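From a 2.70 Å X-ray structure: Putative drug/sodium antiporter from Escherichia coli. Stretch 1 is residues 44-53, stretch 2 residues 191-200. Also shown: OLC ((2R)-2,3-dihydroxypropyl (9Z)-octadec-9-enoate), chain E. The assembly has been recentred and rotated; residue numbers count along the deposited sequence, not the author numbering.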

# COMPACT_ATOMS: atom_id res chain seq x y z
N LEU A 44 0.65 11.40 -4.43
CA LEU A 44 -0.32 12.18 -5.19
C LEU A 44 -0.08 12.03 -6.69
O LEU A 44 -1.05 11.94 -7.45
CB LEU A 44 -0.29 13.65 -4.78
CG LEU A 44 -0.88 14.03 -3.41
CD1 LEU A 44 -0.93 15.55 -3.24
CD2 LEU A 44 -2.25 13.42 -3.21
N THR A 45 1.18 12.00 -7.13
CA THR A 45 1.49 11.82 -8.56
C THR A 45 0.75 10.61 -9.13
O THR A 45 0.25 10.65 -10.25
CB THR A 45 3.00 11.60 -8.87
OG1 THR A 45 3.41 10.30 -8.44
CG2 THR A 45 3.89 12.66 -8.25
N GLN A 46 0.72 9.53 -8.35
CA GLN A 46 0.09 8.29 -8.79
C GLN A 46 -1.35 8.50 -9.21
O GLN A 46 -1.82 7.87 -10.15
CB GLN A 46 0.16 7.23 -7.68
CG GLN A 46 1.49 6.51 -7.65
CD GLN A 46 1.75 5.84 -6.31
OE1 GLN A 46 0.91 5.88 -5.40
NE2 GLN A 46 2.93 5.23 -6.18
N VAL A 47 -2.05 9.40 -8.52
CA VAL A 47 -3.46 9.66 -8.83
C VAL A 47 -3.58 10.30 -10.20
O VAL A 47 -4.47 9.94 -10.97
CB VAL A 47 -4.14 10.55 -7.76
CG1 VAL A 47 -5.58 10.91 -8.15
CG2 VAL A 47 -4.12 9.87 -6.39
N THR A 48 -2.68 11.23 -10.50
CA THR A 48 -2.73 11.96 -11.76
C THR A 48 -2.80 11.05 -12.99
O THR A 48 -3.36 11.45 -14.01
CB THR A 48 -1.51 12.89 -11.93
OG1 THR A 48 -0.34 12.09 -12.14
CG2 THR A 48 -1.31 13.75 -10.71
N TYR A 49 -2.25 9.84 -12.90
CA TYR A 49 -2.30 8.91 -14.03
C TYR A 49 -3.72 8.69 -14.52
O TYR A 49 -4.01 8.91 -15.68
CB TYR A 49 -1.66 7.57 -13.67
CG TYR A 49 -0.15 7.60 -13.69
CD1 TYR A 49 0.56 8.35 -12.76
CD2 TYR A 49 0.56 6.86 -14.62
CE1 TYR A 49 1.94 8.38 -12.76
CE2 TYR A 49 1.95 6.88 -14.64
CZ TYR A 49 2.63 7.65 -13.70
OH TYR A 49 4.01 7.68 -13.71
N ALA A 50 -4.61 8.29 -13.61
CA ALA A 50 -6.01 8.07 -13.94
C ALA A 50 -6.70 9.34 -14.44
O ALA A 50 -7.43 9.31 -15.44
CB ALA A 50 -6.73 7.52 -12.73
N ILE A 51 -6.47 10.46 -13.77
CA ILE A 51 -7.04 11.73 -14.21
C ILE A 51 -6.65 12.04 -15.65
O ILE A 51 -7.52 12.29 -16.49
CB ILE A 51 -6.62 12.89 -13.29
CG1 ILE A 51 -7.15 12.68 -11.88
CG2 ILE A 51 -7.08 14.24 -13.86
CD1 ILE A 51 -6.58 13.68 -10.87
N ALA A 52 -5.34 12.02 -15.94
CA ALA A 52 -4.85 12.29 -17.29
C ALA A 52 -5.37 11.24 -18.27
O ALA A 52 -5.83 11.57 -19.36
CB ALA A 52 -3.33 12.32 -17.32
N ASP A 53 -5.31 9.98 -17.86
CA ASP A 53 -5.81 8.90 -18.69
C ASP A 53 -7.25 9.16 -19.11
O ASP A 53 -7.55 9.19 -20.31
CB ASP A 53 -5.72 7.55 -17.96
CG ASP A 53 -4.35 6.93 -18.07
OD1 ASP A 53 -3.53 7.46 -18.84
OD2 ASP A 53 -4.10 5.90 -17.40
N GLY A 191 7.73 10.81 -13.77
CA GLY A 191 6.83 9.79 -14.28
C GLY A 191 5.48 10.36 -14.67
O GLY A 191 4.89 9.96 -15.67
N ALA A 192 4.98 11.30 -13.86
CA ALA A 192 3.66 11.88 -14.06
C ALA A 192 3.64 12.85 -15.24
O ALA A 192 2.63 12.95 -15.93
CB ALA A 192 3.20 12.57 -12.79
N LEU A 193 4.74 13.57 -15.45
CA LEU A 193 4.87 14.49 -16.59
C LEU A 193 4.91 13.73 -17.90
O LEU A 193 4.18 14.05 -18.84
CB LEU A 193 6.13 15.36 -16.45
CG LEU A 193 6.03 16.48 -15.43
CD1 LEU A 193 7.35 17.22 -15.28
CD2 LEU A 193 4.93 17.44 -15.83
N VAL A 194 5.78 12.72 -17.94
CA VAL A 194 5.86 11.80 -19.07
C VAL A 194 4.49 11.22 -19.49
O VAL A 194 4.15 11.21 -20.67
CB VAL A 194 6.84 10.66 -18.72
CG1 VAL A 194 6.80 9.55 -19.76
CG2 VAL A 194 8.23 11.22 -18.60
N ASN A 195 3.71 10.76 -18.53
CA ASN A 195 2.41 10.23 -18.87
C ASN A 195 1.49 11.33 -19.40
O ASN A 195 0.60 11.08 -20.23
CB ASN A 195 1.79 9.54 -17.65
CG ASN A 195 0.38 9.06 -17.91
OD1 ASN A 195 -0.58 9.60 -17.36
ND2 ASN A 195 0.25 8.05 -18.76
N ILE A 196 1.71 12.55 -18.93
CA ILE A 196 0.88 13.69 -19.32
C ILE A 196 1.09 14.05 -20.78
O ILE A 196 0.14 14.33 -21.51
CB ILE A 196 1.16 14.93 -18.46
CG1 ILE A 196 0.47 14.80 -17.10
CG2 ILE A 196 0.68 16.19 -19.17
CD1 ILE A 196 1.11 15.64 -16.00
N MET A 197 2.36 14.02 -21.19
CA MET A 197 2.74 14.35 -22.54
C MET A 197 2.52 13.20 -23.53
O MET A 197 2.16 13.44 -24.68
CB MET A 197 4.20 14.78 -22.56
CG MET A 197 4.43 16.10 -21.86
SD MET A 197 6.17 16.50 -21.54
CE MET A 197 5.98 17.83 -20.34
N LEU A 198 2.72 11.97 -23.08
CA LEU A 198 2.68 10.82 -23.98
C LEU A 198 1.27 10.39 -24.34
O LEU A 198 1.00 10.03 -25.48
CB LEU A 198 3.43 9.63 -23.38
CG LEU A 198 4.96 9.70 -23.36
CD1 LEU A 198 5.52 8.41 -22.77
CD2 LEU A 198 5.51 9.97 -24.75
N ASP A 199 0.37 10.41 -23.35
CA ASP A 199 -1.03 10.07 -23.58
C ASP A 199 -1.58 10.73 -24.82
O ASP A 199 -2.23 10.08 -25.64
CB ASP A 199 -1.90 10.47 -22.38
CG ASP A 199 -2.11 9.34 -21.41
OD1 ASP A 199 -1.63 8.21 -21.69
OD2 ASP A 199 -2.75 9.57 -20.36
N PRO A 200 -1.35 12.05 -24.97
CA PRO A 200 -1.83 12.72 -26.18
C PRO A 200 -1.15 12.16 -27.44
O PRO A 200 -1.83 11.85 -28.42
CB PRO A 200 -1.46 14.19 -25.95
CG PRO A 200 -1.12 14.30 -24.50
CD PRO A 200 -0.63 12.97 -24.07
C9 OLC E . -0.50 1.11 -13.63
C8 OLC E . -0.02 2.54 -13.85
C7 OLC E . 0.08 3.28 -12.53
C6 OLC E . 1.20 4.30 -12.59
C5 OLC E . 2.05 4.18 -11.33
C4 OLC E . 3.53 4.16 -11.66

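Two carboxylates meet where these helices face each other: Asp53 OD1 lies 2.7 Å from Asp199 OD2. Two charged acids would repel at this distance, so one of them probably holds a proton and donates it to the other. With Asp53 CA and Asp199 CA 6.9 Å apart, these short side chains are long enough to bring their oxygens together; the end of Asp53 comes nearer to the other helix although its CA-to-CB bond points sideways.

The two helices run nearly parallel, at 7°, with axes 9.3 Å apart at closest approach. Alanines lie within the contact on both helices. Ala52 points toward the partner helix, its CB 3.9 Å from Asn195 OD1, while Ala192 CB packs 4.0 Å from Thr45 CB and 3.6 Å from Thr48 OG1. Thr48 also turns its hydroxyl back on its own helix, where OG1 donates a very short hydrogen bond of 2.4 Å to Thr45 O, satisfying a polar group beside a methyl.

Tyr49 fills more space. Its ring has Asn195 CB over one face and the lipid OLC over the opposite face, with Tyr49 CD2 3.3 Å from OLC C6. The ring's reach carries Tyr49 OH to within 3.1 Å of Gly191 O. Glycine fits here because a CB on Gly191 would lie 2.9 Å from Tyr49 OH, a clash.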